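PDB 3GIR: aminomethyltransferase from Bartonella henselae, which belongs to the glycine cleavage T-protein family, joining a folate-binding-type domain to a C-terminal beta-barrel domain. Local coordinates for residues A[253-266]-A[339-353]. Sequence-based numbering, arbitrary orientation.
Sequences SLRLEAGLCLHGND and TSGGFGPSFDGPVAM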
# COMPACT_ATOMS: atom_id res chain seq x y z
N SER A 253 10.95 0.55 4.21
CA SER A 253 11.83 1.63 3.82
C SER A 253 11.60 2.02 2.37
O SER A 253 11.62 3.22 1.97
CB SER A 253 13.30 1.35 4.14
OG SER A 253 13.73 0.10 3.60
N LEU A 254 11.33 1.01 1.54
CA LEU A 254 11.03 1.31 0.15
C LEU A 254 9.78 2.14 -0.01
O LEU A 254 9.78 3.15 -0.79
CB LEU A 254 10.96 0.05 -0.72
CG LEU A 254 12.27 -0.71 -0.91
CD1 LEU A 254 11.92 -2.17 -1.26
CD2 LEU A 254 13.20 -0.10 -2.01
N ARG A 255 8.68 1.69 0.56
CA ARG A 255 7.44 2.38 0.43
C ARG A 255 7.50 3.79 1.03
O ARG A 255 6.87 4.71 0.49
CB ARG A 255 6.26 1.57 0.97
CG ARG A 255 6.20 1.40 2.50
CD ARG A 255 5.41 2.49 3.08
NE ARG A 255 5.52 2.44 4.53
CZ ARG A 255 4.99 3.32 5.38
NH1 ARG A 255 4.27 4.35 5.00
NH2 ARG A 255 5.18 3.09 6.69
N LEU A 256 8.19 3.93 2.14
CA LEU A 256 8.28 5.23 2.81
C LEU A 256 9.09 6.22 2.00
O LEU A 256 8.65 7.36 1.79
CB LEU A 256 8.82 5.02 4.23
CG LEU A 256 9.01 6.24 5.14
CD1 LEU A 256 7.75 7.14 5.08
CD2 LEU A 256 9.46 5.80 6.55
N GLU A 257 10.20 5.79 1.43
CA GLU A 257 10.93 6.62 0.38
C GLU A 257 10.03 7.06 -0.77
O GLU A 257 10.15 8.15 -1.31
CB GLU A 257 12.15 5.88 -0.15
CG GLU A 257 13.30 5.87 0.74
CD GLU A 257 14.51 5.23 0.10
OE1 GLU A 257 14.33 4.55 -0.93
OE2 GLU A 257 15.64 5.37 0.63
N ALA A 258 9.15 6.16 -1.23
CA ALA A 258 8.20 6.39 -2.33
C ALA A 258 6.98 7.26 -1.95
O ALA A 258 6.16 7.52 -2.78
CB ALA A 258 7.72 5.06 -2.99
N GLY A 259 6.89 7.64 -0.71
CA GLY A 259 5.80 8.43 -0.21
C GLY A 259 4.46 7.75 -0.04
O GLY A 259 3.39 8.42 -0.04
N LEU A 260 4.47 6.42 0.06
CA LEU A 260 3.24 5.65 0.07
C LEU A 260 2.73 5.43 1.45
O LEU A 260 3.50 5.14 2.35
CB LEU A 260 3.46 4.32 -0.66
CG LEU A 260 4.10 4.42 -2.04
CD1 LEU A 260 4.41 3.03 -2.63
CD2 LEU A 260 3.16 5.21 -2.91
N CYS A 261 1.42 5.51 1.62
CA CYS A 261 0.82 5.31 2.96
C CYS A 261 0.75 3.86 3.39
O CYS A 261 0.55 2.95 2.56
CB CYS A 261 -0.58 5.84 3.01
SG CYS A 261 -0.63 7.64 2.96
N LEU A 262 0.85 3.66 4.70
CA LEU A 262 0.60 2.35 5.30
C LEU A 262 -0.63 2.48 6.20
O LEU A 262 -0.61 3.21 7.22
CB LEU A 262 1.83 1.81 6.03
CG LEU A 262 1.52 0.58 6.88
CD1 LEU A 262 1.17 -0.53 5.89
CD2 LEU A 262 2.72 0.23 7.76
N HIS A 263 -1.71 1.75 5.90
CA HIS A 263 -2.86 1.84 6.73
C HIS A 263 -2.57 1.23 8.09
O HIS A 263 -1.87 0.23 8.24
CB HIS A 263 -4.07 1.16 6.09
CG HIS A 263 -5.37 1.50 6.74
ND1 HIS A 263 -5.77 0.89 7.90
CD2 HIS A 263 -6.30 2.44 6.46
CE1 HIS A 263 -6.92 1.41 8.29
NE2 HIS A 263 -7.27 2.35 7.44
N GLY A 264 -3.03 1.94 9.12
CA GLY A 264 -2.70 1.61 10.52
C GLY A 264 -1.57 2.46 11.08
O GLY A 264 -1.39 2.55 12.30
N ASN A 265 -0.83 3.12 10.19
CA ASN A 265 0.22 4.08 10.55
C ASN A 265 -0.19 5.45 10.07
O ASN A 265 -0.64 6.31 10.85
CB ASN A 265 1.56 3.74 9.90
CG ASN A 265 2.35 2.68 10.66
OD1 ASN A 265 1.78 1.70 11.18
ND2 ASN A 265 3.67 2.81 10.67
N ASP A 266 -0.11 5.65 8.77
CA ASP A 266 -0.34 6.96 8.18
C ASP A 266 -1.75 7.33 7.87
O ASP A 266 -2.04 8.48 7.62
CB ASP A 266 0.46 7.06 6.90
CG ASP A 266 1.86 6.51 7.07
OD1 ASP A 266 2.65 7.01 7.93
OD2 ASP A 266 2.14 5.52 6.35
N THR A 339 4.04 9.30 12.09
CA THR A 339 3.30 8.05 11.83
C THR A 339 4.17 6.94 11.26
O THR A 339 3.86 5.74 11.46
CB THR A 339 2.09 8.27 11.00
OG1 THR A 339 2.45 8.95 9.78
CG2 THR A 339 1.04 9.09 11.74
N SER A 340 5.23 7.29 10.51
CA SER A 340 6.16 6.31 9.94
C SER A 340 7.55 6.92 9.92
O SER A 340 7.71 8.13 9.73
CB SER A 340 5.81 5.91 8.51
OG SER A 340 4.58 5.26 8.43
N GLY A 341 8.55 6.10 10.14
CA GLY A 341 9.92 6.60 10.09
C GLY A 341 10.93 5.51 10.02
O GLY A 341 10.73 4.45 10.65
N GLY A 342 12.02 5.75 9.29
CA GLY A 342 13.13 4.81 9.23
C GLY A 342 14.30 5.37 8.44
O GLY A 342 14.28 6.50 8.01
N PHE A 343 15.35 4.59 8.29
CA PHE A 343 16.46 4.97 7.45
C PHE A 343 16.15 4.61 6.02
O PHE A 343 15.76 3.46 5.74
CB PHE A 343 17.74 4.30 7.91
CG PHE A 343 18.96 4.75 7.15
CD1 PHE A 343 19.58 5.95 7.46
CD2 PHE A 343 19.50 3.95 6.15
CE1 PHE A 343 20.68 6.36 6.73
CE2 PHE A 343 20.60 4.33 5.47
CZ PHE A 343 21.16 5.56 5.74
N GLY A 344 16.26 5.57 5.11
CA GLY A 344 16.08 5.25 3.68
C GLY A 344 17.42 5.11 2.99
O GLY A 344 18.09 6.12 2.80
N PRO A 345 17.83 3.91 2.61
CA PRO A 345 19.18 3.76 2.04
C PRO A 345 19.37 4.46 0.69
O PRO A 345 20.52 4.80 0.32
CB PRO A 345 19.31 2.25 1.87
CG PRO A 345 18.41 1.70 2.90
CD PRO A 345 17.23 2.59 2.89
N SER A 346 18.30 4.64 -0.06
CA SER A 346 18.37 5.33 -1.37
C SER A 346 18.46 6.82 -1.14
O SER A 346 19.31 7.49 -1.74
CB SER A 346 17.25 4.97 -2.31
OG SER A 346 17.16 3.60 -2.47
N PHE A 347 17.65 7.34 -0.23
CA PHE A 347 17.70 8.74 0.16
C PHE A 347 19.00 9.07 0.89
O PHE A 347 19.44 10.24 0.87
CB PHE A 347 16.51 9.06 1.06
CG PHE A 347 16.33 10.52 1.35
CD1 PHE A 347 16.04 11.39 0.31
CD2 PHE A 347 16.47 11.03 2.61
CE1 PHE A 347 15.86 12.76 0.53
CE2 PHE A 347 16.28 12.42 2.89
CZ PHE A 347 15.96 13.27 1.83
N ASP A 348 19.62 8.03 1.47
CA ASP A 348 20.81 8.05 2.29
C ASP A 348 20.64 8.92 3.51
O ASP A 348 21.51 9.73 3.85
CB ASP A 348 22.03 8.48 1.50
CG ASP A 348 23.31 8.13 2.20
OD1 ASP A 348 23.37 7.16 3.00
OD2 ASP A 348 24.28 8.88 1.97
N GLY A 349 19.52 8.72 4.19
CA GLY A 349 19.29 9.31 5.49
C GLY A 349 17.89 9.00 5.99
O GLY A 349 17.14 8.35 5.28
N PRO A 350 17.58 9.41 7.23
CA PRO A 350 16.24 9.20 7.80
C PRO A 350 15.14 9.86 6.94
O PRO A 350 15.34 10.97 6.39
CB PRO A 350 16.33 9.85 9.18
CG PRO A 350 17.72 10.03 9.42
CD PRO A 350 18.47 10.09 8.19
N VAL A 351 14.03 9.13 6.81
CA VAL A 351 12.82 9.54 6.14
C VAL A 351 11.68 9.27 7.11
O VAL A 351 11.78 8.42 8.01
CB VAL A 351 12.65 8.80 4.81
CG1 VAL A 351 13.88 9.16 3.93
CG2 VAL A 351 12.64 7.28 4.98
N ALA A 352 10.65 10.08 7.07
CA ALA A 352 9.48 9.91 7.84
C ALA A 352 8.26 10.58 7.26
O ALA A 352 8.36 11.33 6.28
CB ALA A 352 9.79 10.62 9.26
N MET A 353 7.09 10.24 7.83
CA MET A 353 5.84 10.90 7.46
C MET A 353 5.08 11.09 8.74
O MET A 353 5.29 10.39 9.73
CB MET A 353 4.99 10.11 6.45
CG MET A 353 5.52 10.12 5.08
SD MET A 353 4.35 9.45 3.86
CE MET A 353 3.53 8.21 4.82
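Asp266 OD1 is gripped by two hydroxyls of the strand 339-344: Thr339 OG1 donates to its anti lone pair, and Ser340 OG, 2.7 Å from OD1, donates on the syn side. Thr339 and Ser340 sit together opposite Met353 in a classic beta bulge, and both turn their side chains to the loop after the helix. The other carboxylate oxygen, Asp266 OD2, takes its hydrogen bonds from its own segment, from Leu262 N and from Arg255 NH1, whose 2.8 Å contact is also a salt bridge. Arg255 closes the network: NH2 donates to Ser340 OG at 2.8 Å (161°), and NH1 reaches Leu260 O in the guanidinium plane, while Leu262 CB lies over one face of the group. Asp252 pairs with NH2 as well.

Helix 253-257 crosses strand 339-344 nearly perpendicularly. Leu256, with CG anti to its backbone N (chi1 -180°), spans both strands of the hairpin: CD2 packs 3.7 Å from Gly341 CA, CG meets Val351 CG2, and CD1 lies against Met353 CG in the methionine conformer described here. At the hairpin turn, Phe347 N bonds Glu257 OE2 at 2.9 Å (166°) from above the carboxylate plane, with a weak, bent bond from Ser346 N; Glu257 OE1 pairs with Arg73. Folate-binding-type and C-terminal barrel domains are thus joined by an apolar centre between two carboxylates, each taking hydrogen bonds from the barrel hairpin and paired with an arginine that probably stabilises its negative charge.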